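Local coordinates for K5 lyase (Enterobacteria phage k1-5, PDB 2X3H), which cleaves the K5 capsular polysaccharide (heparosan), a glycosaminoglycan, by elimination, probably serving as a phage tail spike that opens the capsule of its bacterial host, at residues 111-117 and 139-144. Numbering follows the deposited sequence.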
ATOM      1  N   CYS A 111      -3.752  26.251  25.261  1.00 11.50           N
ATOM      2  CA  CYS A 111      -4.481  26.119  24.011  1.00 11.47           C
ATOM      3  C   CYS A 111      -5.629  25.141  24.230  1.00 10.52           C
ATOM      4  O   CYS A 111      -5.431  23.938  24.167  1.00  9.97           O
ATOM      5  CB  CYS A 111      -3.532  25.602  22.922  1.00 12.37           C
ATOM      6  SG  CYS A 111      -4.270  25.415  21.278  1.00 17.06           S
ATOM      7  N   ASN A 112      -6.820  25.664  24.530  1.00  9.65           N
ATOM      8  CA  ASN A 112      -8.029  24.837  24.563  1.00  9.15           C
ATOM      9  C   ASN A 112      -9.205  25.665  24.058  1.00  9.51           C
ATOM     10  O   ASN A 112      -9.885  26.349  24.827  1.00  9.22           O
ATOM     11  CB  ASN A 112      -8.310  24.256  25.956  1.00 10.46           C
ATOM     12  CG  ASN A 112      -9.478  23.256  25.952  1.00 11.66           C
ATOM     13  OD1 ASN A 112     -10.258  23.181  24.991  1.00 13.02           O
ATOM     14  ND2 ASN A 112      -9.599  22.487  27.030  1.00 13.31           N
ATOM     15  N   LEU A 113      -9.425  25.597  22.754  1.00  8.64           N
ATOM     16  CA  LEU A 113     -10.377  26.473  22.090  1.00  9.31           C
ATOM     17  C   LEU A 113     -11.251  25.666  21.142  1.00  9.57           C
ATOM     18  O   LEU A 113     -10.748  24.821  20.388  1.00  9.82           O
ATOM     19  CB  LEU A 113      -9.593  27.527  21.309  1.00  9.94           C
ATOM     20  CG  LEU A 113     -10.330  28.464  20.364  1.00 11.31           C
ATOM     21  CD1 LEU A 113     -11.384  29.240  21.142  1.00 11.57           C
ATOM     22  CD2 LEU A 113      -9.307  29.417  19.717  1.00 12.01           C
ATOM     23  N   ASP A 114     -12.553  25.927  21.189  1.00  9.44           N
ATOM     24  CA  ASP A 114     -13.522  25.271  20.311  1.00  9.32           C
ATOM     25  C   ASP A 114     -14.398  26.359  19.699  1.00  9.50           C
ATOM     26  O   ASP A 114     -14.861  27.253  20.413  1.00  9.09           O
ATOM     27  CB  ASP A 114     -14.390  24.288  21.109  1.00 11.79           C
ATOM     28  CG  ASP A 114     -15.494  23.649  20.270  1.00 15.47           C
ATOM     29  OD1 ASP A 114     -15.324  23.541  19.046  1.00 18.28           O
ATOM     30  OD2 ASP A 114     -16.524  23.226  20.842  1.00 18.93           O
ATOM     31  N   GLY A 115     -14.598  26.296  18.385  1.00  8.13           N
ATOM     32  CA  GLY A 115     -15.434  27.264  17.675  1.00  8.69           C
ATOM     33  C   GLY A 115     -16.835  26.790  17.295  1.00  9.36           C
ATOM     34  O   GLY A 115     -17.597  27.545  16.672  1.00  9.08           O
ATOM     35  N   ARG A 116     -17.182  25.559  17.678  1.00  8.57           N
ATOM     36  CA  ARG A 116     -18.498  24.973  17.383  1.00  9.80           C
ATOM     37  C   ARG A 116     -18.893  25.023  15.887  1.00  9.52           C
ATOM     38  O   ARG A 116     -20.081  24.939  15.539  1.00 10.06           O
ATOM     39  CB  ARG A 116     -19.592  25.600  18.270  1.00  9.52           C
ATOM     40  CG  ARG A 116     -19.358  25.406  19.774  1.00 11.22           C
ATOM     41  CD  ARG A 116     -20.402  26.138  20.642  1.00 11.97           C
ATOM     42  NE  ARG A 116     -21.769  25.682  20.413  1.00 13.94           N
ATOM     43  CZ  ARG A 116     -22.775  26.472  20.054  1.00 13.15           C
ATOM     44  NH1 ARG A 116     -22.587  27.778  19.886  1.00 13.60           N
ATOM     45  NH2 ARG A 116     -23.980  25.951  19.867  1.00 14.85           N
ATOM     46  N   GLY A 117     -17.894  25.137  15.017  1.00  9.32           N
ATOM     47  CA  GLY A 117     -18.109  25.252  13.573  1.00  9.76           C
ATOM     48  C   GLY A 117     -18.640  26.593  13.100  1.00 10.95           C
ATOM     49  O   GLY A 117     -18.885  26.778  11.909  1.00 11.54           O
ATOM     50  N   GLY A 139      -3.235  20.175  24.640  1.00 12.62           N
ATOM     51  CA  GLY A 139      -4.061  21.256  24.113  1.00 11.70           C
ATOM     52  C   GLY A 139      -5.025  20.752  23.068  1.00 11.28           C
ATOM     53  O   GLY A 139      -4.894  19.632  22.570  1.00  9.81           O
ATOM     54  N   ARG A 140      -6.011  21.584  22.753  1.00 10.98           N
ATOM     55  CA  ARG A 140      -7.006  21.265  21.733  1.00 12.43           C
ATOM     56  C   ARG A 140      -7.366  22.562  21.014  1.00 12.00           C
ATOM     57  O   ARG A 140      -7.651  23.568  21.657  1.00 11.33           O
ATOM     58  CB  ARG A 140      -8.240  20.674  22.412  1.00 15.95           C
ATOM     59  CG  ARG A 140      -9.497  20.563  21.563  1.00 20.08           C
ATOM     60  CD  ARG A 140      -9.821  19.109  21.290  1.00 22.65           C
ATOM     61  NE  ARG A 140     -11.072  18.932  20.551  1.00 25.15           N
ATOM     62  CZ  ARG A 140     -11.332  17.869  19.799  1.00 25.90           C
ATOM     63  NH1 ARG A 140     -10.420  16.906  19.688  1.00 26.28           N
ATOM     64  NH2 ARG A 140     -12.488  17.772  19.148  1.00 26.46           N
ATOM     65  N   LEU A 141      -7.303  22.562  19.688  1.00  9.95           N
ATOM     66  CA  LEU A 141      -7.828  23.689  18.923  1.00 10.00           C
ATOM     67  C   LEU A 141      -8.756  23.073  17.903  1.00  9.78           C
ATOM     68  O   LEU A 141      -8.296  22.308  17.054  1.00  9.72           O
ATOM     69  CB  LEU A 141      -6.703  24.441  18.226  1.00  9.82           C
ATOM     70  CG  LEU A 141      -7.078  25.596  17.298  1.00 11.69           C
ATOM     71  CD1 LEU A 141      -7.798  26.726  18.022  1.00 11.80           C
ATOM     72  CD2 LEU A 141      -5.795  26.098  16.613  1.00 12.23           C
ATOM     73  N   SER A 142     -10.049  23.382  17.975  1.00  8.58           N
ATOM     74  CA  SER A 142     -11.016  22.599  17.198  1.00  8.42           C
ATOM     75  C   SER A 142     -12.202  23.375  16.656  1.00  7.94           C
ATOM     76  O   SER A 142     -12.635  24.363  17.252  1.00  7.38           O
ATOM     77  CB  SER A 142     -11.518  21.407  18.024  1.00  9.81           C
ATOM     78  OG  SER A 142     -12.262  21.842  19.161  1.00 12.68           O
ATOM     79  N   ASN A 143     -12.724  22.894  15.527  1.00  7.34           N
ATOM     80  CA  ASN A 143     -14.022  23.340  15.002  1.00  7.75           C
ATOM     81  C   ASN A 143     -14.128  24.858  14.842  1.00  7.82           C
ATOM     82  O   ASN A 143     -15.095  25.486  15.298  1.00  8.74           O
ATOM     83  CB  ASN A 143     -15.154  22.819  15.902  1.00  9.00           C
ATOM     84  CG  ASN A 143     -15.048  21.322  16.186  1.00 10.80           C
ATOM     85  OD1 ASN A 143     -14.648  20.532  15.329  1.00 11.06           O
ATOM     86  ND2 ASN A 143     -15.434  20.926  17.396  1.00 11.82           N
ATOM     87  N   ILE A 144     -13.157  25.444  14.162  1.00  7.28           N
ATOM     88  CA  ILE A 144     -13.081  26.900  14.081  1.00  7.93           C
ATOM     89  C   ILE A 144     -12.416  27.318  12.770  1.00  8.20           C
ATOM     90  O   ILE A 144     -11.712  26.528  12.140  1.00  7.42           O
ATOM     91  CB  ILE A 144     -12.314  27.459  15.320  1.00  8.35           C
ATOM     92  CG1 ILE A 144     -12.590  28.954  15.523  1.00  9.28           C
ATOM     93  CG2 ILE A 144     -10.809  27.165  15.221  1.00  8.55           C
ATOM     94  CD1 ILE A 144     -12.406  29.393  16.987  1.00 10.89           C
TER
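Cys111 begins the pairing with its carbonyl, whose O accepts a hydrogen bond from Arg140 N at 2.8 Å, while its SG lies against CB of Leu141. At Asn112 the side chain turns to the face it shares with Arg140, where OD1 comes alongside CB of Arg140. Both polar ends then leave for the third subunit: Asn112 ND2 donates to Arg116 O of the third subunit, and Arg140 NH1 makes a salt bridge with Asp172 of that subunit, so this face belongs to the trimer interface. Leu113 binds Arg140 O through its N and Ser142 N through its O, the alternation of parallel strands. Its side chain runs beside that of Leu141, pointing the same way, with CD2 3.5 Å from Leu141 CD1; the Ile144 side chain crosses it at about a right angle, its CD1 against Leu113 CG, and Leu121 adds to this buried cluster. Such stacking of like residues from successive coils is the hallmark of the right-handed parallel beta-helix of phage tail spikes, and these strands are neighbouring rungs near its N-terminal end. Asp114 faces the corner that the partner chain turns at Asn143. Its OD1 is gripped from opposite faces of the carboxylate plane, by Asn143 ND2 at 3.1 Å and by Arg116 N, the latter closing an Asx turn; carboxylate and amide planes stand 71° apart. CG of Asn143 sits anti to its carbonyl carbon (chi1 -50°), which brings the amide up to the aspartate. Gly115 N still bonds Ser142 O, and its CA packs 3.8 Å from Ile144 CD1. Beyond Arg116, Gly117 N donates to Asn143 O at 2.8 Å from above the carbonyl plane.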